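Local coordinates for glutamate--LysW ligase ArgX (Sulfolobus tokodaii, PDB 3VPB), which probably catalyses the ATP-dependent joining of the amino group of glutamate to the gamma-carboxyl group of the C-terminal glutamate of the carrier protein LysW, at residues P100-I105 / I165-I170; L89-L94 / V247-N252. All coordinates share one frame; numbering follows the deposited sequence.

Interaction 1. Residues P100-I105 / I165-I170. With ADP (adenosine-5'-diphosphate), chain L.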
ATOM      1  N   PRO B 100     -17.187 -19.326 -24.260  1.00 20.16           N
ATOM      2  CA  PRO B 100     -16.174 -20.145 -23.597  1.00 18.73           C
ATOM      3  C   PRO B 100     -15.121 -19.238 -22.974  1.00 16.63           C
ATOM      4  O   PRO B 100     -14.709 -18.243 -23.586  1.00 15.64           O
ATOM      5  CB  PRO B 100     -15.589 -20.970 -24.759  1.00 19.65           C
ATOM      6  CG  PRO B 100     -15.756 -20.054 -25.930  1.00 21.43           C
ATOM      7  CD  PRO B 100     -17.130 -19.475 -25.725  1.00 20.95           C
ATOM      8  N   ILE B 101     -14.777 -19.540 -21.723  1.00 15.14           N
ATOM      9  CA  ILE B 101     -13.771 -18.792 -20.976  1.00 14.58           C
ATOM     10  C   ILE B 101     -12.851 -19.827 -20.392  1.00 13.49           C
ATOM     11  O   ILE B 101     -13.194 -21.014 -20.327  1.00 13.33           O
ATOM     12  CB  ILE B 101     -14.430 -17.921 -19.831  1.00 14.37           C
ATOM     13  CG1 ILE B 101     -15.076 -18.837 -18.769  1.00 14.71           C
ATOM     14  CG2 ILE B 101     -15.380 -16.867 -20.456  1.00 13.49           C
ATOM     15  CD1 ILE B 101     -15.508 -18.145 -17.445  1.00 15.64           C
ATOM     16  N   PRO B 102     -11.649 -19.419 -19.952  1.00 14.08           N
ATOM     17  CA  PRO B 102     -10.840 -20.486 -19.358  1.00 14.42           C
ATOM     18  C   PRO B 102     -11.509 -21.078 -18.123  1.00 14.92           C
ATOM     19  O   PRO B 102     -12.194 -20.363 -17.388  1.00 15.05           O
ATOM     20  CB  PRO B 102      -9.551 -19.764 -18.937  1.00 13.93           C
ATOM     21  CG  PRO B 102      -9.517 -18.513 -19.790  1.00 14.70           C
ATOM     22  CD  PRO B 102     -10.975 -18.116 -19.935  1.00 14.22           C
ATOM     23  N   ASP B 103     -11.334 -22.377 -17.897  1.00 15.98           N
ATOM     24  CA  ASP B 103     -11.908 -23.004 -16.692  1.00 16.72           C
ATOM     25  C   ASP B 103     -11.350 -22.307 -15.463  1.00 16.86           C
ATOM     26  O   ASP B 103     -10.140 -22.304 -15.280  1.00 16.70           O
ATOM     27  CB  ASP B 103     -11.546 -24.481 -16.658  1.00 17.30           C
ATOM     28  CG  ASP B 103     -12.351 -25.304 -17.644  1.00 21.32           C
ATOM     29  OD1 ASP B 103     -13.352 -24.797 -18.193  1.00 25.11           O
ATOM     30  OD2 ASP B 103     -11.996 -26.482 -17.837  1.00 26.33           O
ATOM     31  N   SER B 104     -12.205 -21.700 -14.635  1.00 16.36           N
ATOM     32  CA  SER B 104     -11.683 -20.764 -13.619  1.00 16.41           C
ATOM     33  C   SER B 104     -12.316 -21.003 -12.270  1.00 16.20           C
ATOM     34  O   SER B 104     -13.453 -21.432 -12.199  1.00 17.18           O
ATOM     35  CB  SER B 104     -11.967 -19.321 -13.998  1.00 16.52           C
ATOM     36  OG  SER B 104     -11.402 -18.977 -15.231  1.00 17.45           O
ATOM     37  N   ILE B 105     -11.558 -20.726 -11.212  1.00 15.68           N
ATOM     38  CA  ILE B 105     -12.061 -20.801  -9.846  1.00 16.83           C
ATOM     39  C   ILE B 105     -11.637 -19.502  -9.161  1.00 16.61           C
ATOM     40  O   ILE B 105     -10.523 -19.027  -9.368  1.00 16.07           O
ATOM     41  CB  ILE B 105     -11.459 -21.988  -9.071  1.00 17.21           C
ATOM     42  CG1 ILE B 105     -11.736 -23.313  -9.776  1.00 19.46           C
ATOM     43  CG2 ILE B 105     -12.021 -22.050  -7.636  1.00 19.82           C
ATOM     44  CD1 ILE B 105     -10.971 -24.501  -9.145  1.00 25.63           C
ATOM     45  N   ILE B 165      -7.985 -15.140  -9.474  1.00 14.07           N
ATOM     46  CA  ILE B 165      -8.616 -15.912 -10.551  1.00 13.98           C
ATOM     47  C   ILE B 165      -7.650 -17.044 -10.888  1.00 14.35           C
ATOM     48  O   ILE B 165      -6.590 -16.805 -11.446  1.00 14.72           O
ATOM     49  CB  ILE B 165      -8.882 -15.080 -11.806  1.00 14.77           C
ATOM     50  CG1 ILE B 165      -9.675 -13.807 -11.446  1.00 15.17           C
ATOM     51  CG2 ILE B 165      -9.644 -15.929 -12.846  1.00 13.89           C
ATOM     52  CD1 ILE B 165      -9.845 -12.823 -12.648  1.00 12.56           C
ATOM     53  N   VAL B 166      -8.024 -18.261 -10.523  1.00 14.01           N
ATOM     54  CA  VAL B 166      -7.160 -19.419 -10.677  1.00 14.92           C
ATOM     55  C   VAL B 166      -7.694 -20.214 -11.853  1.00 14.68           C
ATOM     56  O   VAL B 166      -8.799 -20.734 -11.779  1.00 15.39           O
ATOM     57  CB  VAL B 166      -7.221 -20.285  -9.411  1.00 15.28           C
ATOM     58  CG1 VAL B 166      -6.380 -21.561  -9.575  1.00 16.11           C
ATOM     59  CG2 VAL B 166      -6.791 -19.456  -8.158  1.00 15.96           C
ATOM     60  N   GLN B 167      -6.911 -20.345 -12.923  1.00 14.80           N
ATOM     61  CA  GLN B 167      -7.489 -20.946 -14.124  1.00 14.43           C
ATOM     62  C   GLN B 167      -6.548 -21.846 -14.886  1.00 13.23           C
ATOM     63  O   GLN B 167      -5.332 -21.861 -14.661  1.00 12.65           O
ATOM     64  CB  GLN B 167      -8.097 -19.878 -15.054  1.00 15.72           C
ATOM     65  CG  GLN B 167      -7.324 -18.603 -15.163  1.00 18.57           C
ATOM     66  CD  GLN B 167      -7.801 -17.631 -16.252  1.00 15.85           C
ATOM     67  OE1 GLN B 167      -6.977 -17.165 -17.007  1.00 13.58           O
ATOM     68  NE2 GLN B 167      -9.119 -17.301 -16.308  1.00 14.80           N
ATOM     69  N   GLU B 168      -7.129 -22.611 -15.784  1.00 13.18           N
ATOM     70  CA  GLU B 168      -6.340 -23.506 -16.627  1.00 14.34           C
ATOM     71  C   GLU B 168      -5.377 -22.692 -17.478  1.00 14.58           C
ATOM     72  O   GLU B 168      -5.683 -21.574 -17.894  1.00 14.85           O
ATOM     73  CB  GLU B 168      -7.247 -24.360 -17.519  1.00 14.61           C
ATOM     74  CG  GLU B 168      -8.118 -23.567 -18.440  1.00 16.27           C
ATOM     75  CD  GLU B 168      -8.902 -24.448 -19.410  1.00 20.55           C
ATOM     76  OE1 GLU B 168      -8.335 -25.464 -19.904  1.00 22.85           O
ATOM     77  OE2 GLU B 168     -10.080 -24.112 -19.690  1.00 17.83           O
ATOM     78  N   TYR B 169      -4.209 -23.270 -17.727  1.00 15.22           N
ATOM     79  CA  TYR B 169      -3.214 -22.641 -18.569  1.00 15.65           C
ATOM     80  C   TYR B 169      -3.462 -23.071 -20.013  1.00 15.76           C
ATOM     81  O   TYR B 169      -3.480 -24.264 -20.304  1.00 16.21           O
ATOM     82  CB  TYR B 169      -1.828 -23.069 -18.083  1.00 16.23           C
ATOM     83  CG  TYR B 169      -0.702 -22.495 -18.895  1.00 18.30           C
ATOM     84  CD1 TYR B 169      -0.566 -21.118 -19.069  1.00 19.40           C
ATOM     85  CD2 TYR B 169       0.229 -23.335 -19.490  1.00 24.91           C
ATOM     86  CE1 TYR B 169       0.480 -20.589 -19.827  1.00 21.48           C
ATOM     87  CE2 TYR B 169       1.292 -22.821 -20.238  1.00 25.55           C
ATOM     88  CZ  TYR B 169       1.405 -21.460 -20.395  1.00 23.62           C
ATOM     89  OH  TYR B 169       2.447 -20.973 -21.145  1.00 27.41           O
ATOM     90  N   ILE B 170      -3.704 -22.098 -20.900  1.00 14.61           N
ATOM     91  CA  ILE B 170      -4.070 -22.408 -22.276  1.00 15.62           C
ATOM     92  C   ILE B 170      -3.056 -21.741 -23.175  1.00 15.44           C
ATOM     93  O   ILE B 170      -3.086 -20.513 -23.382  1.00 16.52           O
ATOM     94  CB  ILE B 170      -5.519 -21.914 -22.645  1.00 15.56           C
ATOM     95  CG1 ILE B 170      -6.534 -22.347 -21.585  1.00 16.39           C
ATOM     96  CG2 ILE B 170      -5.944 -22.460 -24.010  1.00 16.46           C
ATOM     97  CD1 ILE B 170      -7.961 -21.799 -21.815  1.00 16.78           C
TER
HETATM   98  PB  ADP L 500      -3.976  -8.374 -18.896  1.00 15.62           P
HETATM   99  O1B ADP L 500      -5.237  -7.618 -18.701  1.00 17.75           O
HETATM  100  O2B ADP L 500      -3.419  -8.389 -20.309  1.00 18.00           O
HETATM  101  O3B ADP L 500      -2.901  -8.118 -17.878  1.00 15.24           O
HETATM  102  PA  ADP L 500      -4.538 -11.157 -19.514  1.00 17.66           P
HETATM  103  O1A ADP L 500      -5.493 -12.083 -18.768  1.00 17.86           O
HETATM  104  O2A ADP L 500      -4.778 -10.705 -20.937  1.00 16.09           O
HETATM  105  O3A ADP L 500      -4.367  -9.895 -18.532  1.00 18.44           O
HETATM  106  O5' ADP L 500      -3.103 -11.875 -19.439  1.00 17.37           O
HETATM  107  C5' ADP L 500      -1.923 -11.355 -20.052  1.00 15.60           C
HETATM  108  C4' ADP L 500      -1.230 -12.450 -20.840  1.00 14.35           C
HETATM  109  O4' ADP L 500      -1.018 -13.575 -19.981  1.00 16.02           O
HETATM  110  C3' ADP L 500      -2.129 -12.958 -21.971  1.00 16.64           C
HETATM  111  O3' ADP L 500      -1.904 -12.218 -23.178  1.00 17.50           O
HETATM  112  C2' ADP L 500      -1.692 -14.396 -22.121  1.00 17.85           C
HETATM  113  O2' ADP L 500      -0.498 -14.477 -22.913  1.00 19.01           O
HETATM  114  C1' ADP L 500      -1.326 -14.769 -20.709  1.00 15.54           C
HETATM  115  N9  ADP L 500      -2.455 -15.442 -20.039  1.00 13.90           N
HETATM  116  C8  ADP L 500      -3.353 -14.900 -19.177  1.00 12.45           C
HETATM  117  N7  ADP L 500      -4.186 -15.861 -18.752  1.00 13.28           N
HETATM  118  C5  ADP L 500      -3.817 -17.018 -19.337  1.00 12.49           C
HETATM  119  C6  ADP L 500      -4.293 -18.407 -19.342  1.00 11.34           C
HETATM  120  N6  ADP L 500      -5.341 -18.758 -18.572  1.00 13.62           N
HETATM  121  N1  ADP L 500      -3.594 -19.330 -20.067  1.00 14.72           N
HETATM  122  C2  ADP L 500      -2.536 -19.004 -20.818  1.00 12.00           C
HETATM  123  N3  ADP L 500      -2.076 -17.728 -20.880  1.00 14.50           N
HETATM  124  C4  ADP L 500      -2.683 -16.735 -20.176  1.00 12.76           C
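Q167 and S104 form a non-hydrogen-bonded antiparallel pair where strands 104-107 and 164-168 of the ATP-grasp domain run together, I105 and V166 being the next, hydrogen-bonded pair. Q167 CB lies 3.4 Å from S104 OG and near D103 O. CG sits between the backbone N and the carbonyl carbon (chi1 39°), and the extended chain brings CG and CD near ADP N6. At the tip, Q167 NE2 donates to S104 OG at 3.0 Å, alongside P102 CB and CG, and also bonds Y91 OH, while Q167 OE1 accepts from ADP N6 at 2.8 Å and from K127. S104 OG in turn donates to P102 O. An alanine in place of Q167 would probably leave ADP N6 without one of its two protein acceptors, and S104 OG, K127 and Y91 OH each short of a mate.

One residue on, E168 OE2 takes D103 N at 2.8 Å, nearly straight and on the anti side of the carboxylate. The like-charged D103 side chain lies close, and K244, salt-bridged to E168, probably eases the repulsion. E168 O accepts from ADP N6, and I170 N donates to ADP N1 at 2.9 Å. Pairing of the backbone with both N6 and N1 is consistent with recognition of adenine.

Interaction 2. Residues L89-L94 / V247-N252; sequences LTYSKL and VVNELN. With ZN (zinc ion), chain O; MG (magnesium ion), chain N; ADP (adenosine-5'-diphosphate), chain L.
L94 of helix 87-96 meets V248 and L251 of strand 245-252, an instance of a helix packed on an edge strand whose other side carries the metal ligands. V248 comes first: its CG1, anti to the backbone N (chi1 -179°), rests 3.8 Å from L94 CD1, the two side chains crossing at about a right angle. V248 O lies in the plane of the Y91 ring, at its edge, and has no polar partner in the model.

At N249 the contact turns polar. Y91 OH, whose other partner is Q167, reaches N249 O at 2.7 Å in a weak hydrogen bond, its ring lying alongside the asparagine with ring and amide planes 34° apart. N249 OD1 accepts from K127, whereas N249 ND2 makes a weak bond to ADP O1A at 3.1 Å.

N249 and E250 both face D237 in a classic beta bulge, after which E250 turns its side chain away from the helix, to the metals. Its OE1 bridges magnesium and zinc, each 2.1 Å away, and OE2 adds a second, longer bond to zinc. L251 then returns to the helix: its CD1 packs 3.8 Å from T90 CG2 and also touches L94 CD1, while one water accepts from L251 N and donates to T90 OG1, which is also bonded to V83 O. N252 closes the segment with OD1 on zinc at 2.4 Å.

D237 also binds the magnesium, and ADP phosphate oxygens bind both ions. Zinc, held by E250 and N252, probably sits where the second magnesium would bind. The strand therefore gives valine and leucine to the helix and oxygen ligands to the cations, whose charge is likely to offset that of the phosphates.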
ATOM      1  N   LEU B  89     -16.026  -9.859 -13.218  1.00 13.64           N
ATOM      2  CA  LEU B  89     -17.331  -9.390 -13.722  1.00 14.83           C
ATOM      3  C   LEU B  89     -17.520  -9.754 -15.201  1.00 14.80           C
ATOM      4  O   LEU B  89     -18.630 -10.119 -15.628  1.00 15.02           O
ATOM      5  CB  LEU B  89     -17.474  -7.875 -13.504  1.00 14.19           C
ATOM      6  CG  LEU B  89     -17.341  -7.417 -12.044  1.00 14.82           C
ATOM      7  CD1 LEU B  89     -17.715  -5.976 -12.026  1.00 16.99           C
ATOM      8  CD2 LEU B  89     -18.223  -8.245 -11.089  1.00 18.30           C
ATOM      9  N   THR B  90     -16.439  -9.638 -15.969  1.00 14.59           N
ATOM     10  CA  THR B  90     -16.442 -10.024 -17.387  1.00 15.69           C
ATOM     11  C   THR B  90     -16.726 -11.523 -17.522  1.00 15.04           C
ATOM     12  O   THR B  90     -17.611 -11.930 -18.278  1.00 14.20           O
ATOM     13  CB  THR B  90     -15.105  -9.682 -18.068  1.00 14.33           C
ATOM     14  OG1 THR B  90     -14.963  -8.263 -18.139  1.00 17.54           O
ATOM     15  CG2 THR B  90     -15.034 -10.249 -19.478  1.00 17.67           C
ATOM     16  N   TYR B  91     -15.969 -12.344 -16.797  1.00 15.13           N
ATOM     17  CA  TYR B  91     -16.169 -13.813 -16.880  1.00 15.69           C
ATOM     18  C   TYR B  91     -17.588 -14.171 -16.451  1.00 15.82           C
ATOM     19  O   TYR B  91     -18.221 -15.043 -17.056  1.00 14.82           O
ATOM     20  CB  TYR B  91     -15.157 -14.574 -16.010  1.00 14.80           C
ATOM     21  CG  TYR B  91     -13.740 -14.613 -16.543  1.00 16.24           C
ATOM     22  CD1 TYR B  91     -12.661 -14.515 -15.662  1.00 16.61           C
ATOM     23  CD2 TYR B  91     -13.467 -14.768 -17.904  1.00 17.62           C
ATOM     24  CE1 TYR B  91     -11.347 -14.558 -16.114  1.00 18.77           C
ATOM     25  CE2 TYR B  91     -12.162 -14.802 -18.385  1.00 16.72           C
ATOM     26  CZ  TYR B  91     -11.106 -14.708 -17.485  1.00 18.76           C
ATOM     27  OH  TYR B  91      -9.831 -14.765 -17.944  1.00 18.63           O
ATOM     28  N   SER B  92     -18.120 -13.497 -15.419  1.00 15.89           N
ATOM     29  CA  SER B  92     -19.514 -13.775 -15.014  1.00 17.34           C
ATOM     30  C   SER B  92     -20.527 -13.641 -16.167  1.00 17.78           C
ATOM     31  O   SER B  92     -21.344 -14.565 -16.402  1.00 18.61           O
ATOM     32  CB  SER B  92     -19.959 -12.868 -13.848  1.00 17.69           C
ATOM     33  OG  SER B  92     -21.206 -13.303 -13.337  1.00 19.07           O
ATOM     34  N   LYS B  93     -20.483 -12.503 -16.861  1.00 18.19           N
ATOM     35  CA  LYS B  93     -21.418 -12.200 -17.960  1.00 18.88           C
ATOM     36  C   LYS B  93     -21.186 -13.174 -19.113  1.00 19.21           C
ATOM     37  O   LYS B  93     -22.138 -13.742 -19.662  1.00 19.34           O
ATOM     38  CB  LYS B  93     -21.253 -10.771 -18.471  1.00 19.47           C
ATOM     39  CG  LYS B  93     -21.772  -9.664 -17.558  1.00 23.79           C
ATOM     40  CD  LYS B  93     -23.239  -9.835 -17.172  1.00 29.69           C
ATOM     41  CE  LYS B  93     -23.741  -8.643 -16.323  1.00 33.91           C
ATOM     42  NZ  LYS B  93     -23.224  -8.662 -14.924  1.00 36.36           N
ATOM     43  N   LEU B  94     -19.918 -13.386 -19.464  1.00 18.82           N
ATOM     44  CA  LEU B  94     -19.594 -14.277 -20.591  1.00 18.96           C
ATOM     45  C   LEU B  94     -20.027 -15.720 -20.302  1.00 19.99           C
ATOM     46  O   LEU B  94     -20.689 -16.368 -21.127  1.00 20.40           O
ATOM     47  CB  LEU B  94     -18.087 -14.218 -20.904  1.00 18.64           C
ATOM     48  CG  LEU B  94     -17.566 -12.869 -21.416  1.00 18.74           C
ATOM     49  CD1 LEU B  94     -16.057 -12.928 -21.651  1.00 18.67           C
ATOM     50  CD2 LEU B  94     -18.291 -12.405 -22.663  1.00 20.06           C
ATOM     51  N   VAL B 247     -11.175 -19.398 -26.902  1.00 15.01           N
ATOM     52  CA  VAL B 247     -11.609 -19.171 -25.528  1.00 15.16           C
ATOM     53  C   VAL B 247     -11.386 -17.685 -25.267  1.00 14.86           C
ATOM     54  O   VAL B 247     -10.284 -17.179 -25.498  1.00 14.70           O
ATOM     55  CB  VAL B 247     -10.759 -20.057 -24.558  1.00 14.76           C
ATOM     56  CG1 VAL B 247     -11.184 -19.858 -23.145  1.00 15.60           C
ATOM     57  CG2 VAL B 247     -10.913 -21.540 -24.880  1.00 14.99           C
ATOM     58  N   VAL B 248     -12.410 -16.985 -24.782  1.00 14.97           N
ATOM     59  CA  VAL B 248     -12.253 -15.554 -24.486  1.00 15.02           C
ATOM     60  C   VAL B 248     -11.597 -15.384 -23.123  1.00 15.53           C
ATOM     61  O   VAL B 248     -12.088 -15.907 -22.106  1.00 15.51           O
ATOM     62  CB  VAL B 248     -13.601 -14.789 -24.548  1.00 15.77           C
ATOM     63  CG1 VAL B 248     -13.376 -13.295 -24.268  1.00 14.81           C
ATOM     64  CG2 VAL B 248     -14.231 -14.980 -25.917  1.00 15.46           C
ATOM     65  N   ASN B 249     -10.471 -14.678 -23.115  1.00 15.75           N
ATOM     66  CA  ASN B 249      -9.718 -14.435 -21.909  1.00 16.82           C
ATOM     67  C   ASN B 249     -10.074 -13.120 -21.211  1.00 16.51           C
ATOM     68  O   ASN B 249     -10.131 -13.068 -19.980  1.00 17.41           O
ATOM     69  CB  ASN B 249      -8.236 -14.468 -22.258  1.00 17.18           C
ATOM     70  CG  ASN B 249      -7.344 -14.435 -21.049  1.00 19.30           C
ATOM     71  OD1 ASN B 249      -7.678 -14.963 -19.991  1.00 19.95           O
ATOM     72  ND2 ASN B 249      -6.178 -13.822 -21.210  1.00 21.17           N
ATOM     73  N   GLU B 250     -10.244 -12.042 -21.970  1.00 15.48           N
ATOM     74  CA  GLU B 250     -10.664 -10.766 -21.367  1.00 15.90           C
ATOM     75  C   GLU B 250     -11.137  -9.794 -22.428  1.00 15.68           C
ATOM     76  O   GLU B 250     -10.952 -10.032 -23.618  1.00 15.03           O
ATOM     77  CB  GLU B 250      -9.550 -10.117 -20.556  1.00 17.07           C
ATOM     78  CG  GLU B 250      -8.356  -9.656 -21.396  1.00 15.88           C
ATOM     79  CD  GLU B 250      -7.595  -8.526 -20.731  1.00 18.81           C
ATOM     80  OE1 GLU B 250      -6.465  -8.208 -21.199  1.00 18.65           O
ATOM     81  OE2 GLU B 250      -8.150  -7.930 -19.766  1.00 17.00           O
ATOM     82  N   LEU B 251     -11.736  -8.701 -21.972  1.00 14.35           N
ATOM     83  CA  LEU B 251     -12.035  -7.559 -22.823  1.00 16.28           C
ATOM     84  C   LEU B 251     -11.437  -6.334 -22.195  1.00 16.97           C
ATOM     85  O   LEU B 251     -11.207  -6.325 -20.997  1.00 18.95           O
ATOM     86  CB  LEU B 251     -13.554  -7.373 -22.994  1.00 16.24           C
ATOM     87  CG  LEU B 251     -14.212  -8.373 -23.962  1.00 20.28           C
ATOM     88  CD1 LEU B 251     -14.680  -9.621 -23.223  1.00 22.21           C
ATOM     89  CD2 LEU B 251     -15.348  -7.747 -24.733  1.00 21.91           C
ATOM     90  N   ASN B 252     -11.152  -5.306 -22.982  1.00 17.29           N
ATOM     91  CA  ASN B 252     -10.555  -4.098 -22.424  1.00 18.49           C
ATOM     92  C   ASN B 252     -11.305  -2.861 -22.867  1.00 18.84           C
ATOM     93  O   ASN B 252     -11.644  -2.732 -24.051  1.00 19.03           O
ATOM     94  CB  ASN B 252      -9.083  -4.003 -22.812  1.00 18.51           C
ATOM     95  CG  ASN B 252      -8.272  -5.237 -22.363  1.00 20.63           C
ATOM     96  OD1 ASN B 252      -7.825  -5.309 -21.221  1.00 20.18           O
ATOM     97  ND2 ASN B 252      -8.083  -6.197 -23.271  1.00 19.24           N
TER
HETATM   98 ZN    ZN O 503      -6.237  -6.495 -19.954  1.00 23.43          ZN
HETATM   99 MG    MG N 502      -4.670  -8.995 -21.913  1.00 17.94          MG
HETATM  100  PB  ADP L 500      -3.976  -8.374 -18.896  1.00 15.62           P
HETATM  101  O1B ADP L 500      -5.237  -7.618 -18.701  1.00 17.75           O
HETATM  102  O2B ADP L 500      -3.419  -8.389 -20.309  1.00 18.00           O
HETATM  103  O3B ADP L 500      -2.901  -8.118 -17.878  1.00 15.24           O
HETATM  104  PA  ADP L 500      -4.538 -11.157 -19.514  1.00 17.66           P
HETATM  105  O1A ADP L 500      -5.493 -12.083 -18.768  1.00 17.86           O
HETATM  106  O2A ADP L 500      -4.778 -10.705 -20.937  1.00 16.09           O
HETATM  107  O3A ADP L 500      -4.367  -9.895 -18.532  1.00 18.44           O
HETATM  108  O5' ADP L 500      -3.103 -11.875 -19.439  1.00 17.37           O
HETATM  109  C5' ADP L 500      -1.923 -11.355 -20.052  1.00 15.60           C
HETATM  110  C4' ADP L 500      -1.230 -12.450 -20.840  1.00 14.35           C
HETATM  111  O4' ADP L 500      -1.018 -13.575 -19.981  1.00 16.02           O
HETATM  112  C3' ADP L 500      -2.129 -12.958 -21.971  1.00 16.64           C
HETATM  113  O3' ADP L 500      -1.904 -12.218 -23.178  1.00 17.50           O
HETATM  114  C2' ADP L 500      -1.692 -14.396 -22.121  1.00 17.85           C
HETATM  115  O2' ADP L 500      -0.498 -14.477 -22.913  1.00 19.01           O
HETATM  116  C1' ADP L 500      -1.326 -14.769 -20.709  1.00 15.54           C
HETATM  117  N9  ADP L 500      -2.455 -15.442 -20.039  1.00 13.90           N
HETATM  118  C8  ADP L 500      -3.353 -14.900 -19.177  1.00 12.45           C
HETATM  119  N7  ADP L 500      -4.186 -15.861 -18.752  1.00 13.28           N
HETATM  120  C5  ADP L 500      -3.817 -17.018 -19.337  1.00 12.49           C
HETATM  121  C6  ADP L 500      -4.293 -18.407 -19.342  1.00 11.34           C
HETATM  122  N6  ADP L 500      -5.341 -18.758 -18.572  1.00 13.62           N
HETATM  123  N1  ADP L 500      -3.594 -19.330 -20.067  1.00 14.72           N
HETATM  124  C2  ADP L 500      -2.536 -19.004 -20.818  1.00 12.00           C
HETATM  125  N3  ADP L 500      -2.076 -17.728 -20.880  1.00 14.50           N
HETATM  126  C4  ADP L 500      -2.683 -16.735 -20.176  1.00 12.76           C
HETATM  127  O   HOH W   1     -12.118  -8.486 -18.978  1.00 17.88           O
HETATM  128  O   HOH W   2      -2.943  -9.652 -22.972  1.00 19.39           O
HETATM  129  O   HOH W   3      -6.821  -5.083 -18.513  1.00 15.63           O

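How the interactions relate
Interactions 1 and 2 have centres 11 Å apart and meet the same ADP at opposite ends of the molecule: 165-170 reads the adenine, while 247-252 reaches the phosphates through N249, E250 and the two metals. They also touch directly. Q167 NE2 lies 3.1 Å from Y91 OH, a probable hydrogen bond, and P100 O lies 2.9 Å from V248 N, another probable one, so the loop leading into strand 104-107 is tied to strand 245-252. V247 CG1 packs against that loop, 3.3 Å from P102 N. K127 bonds to both Q167 and N249, and to ADP, joining the two contacts within one ATP-grasp nucleotide site.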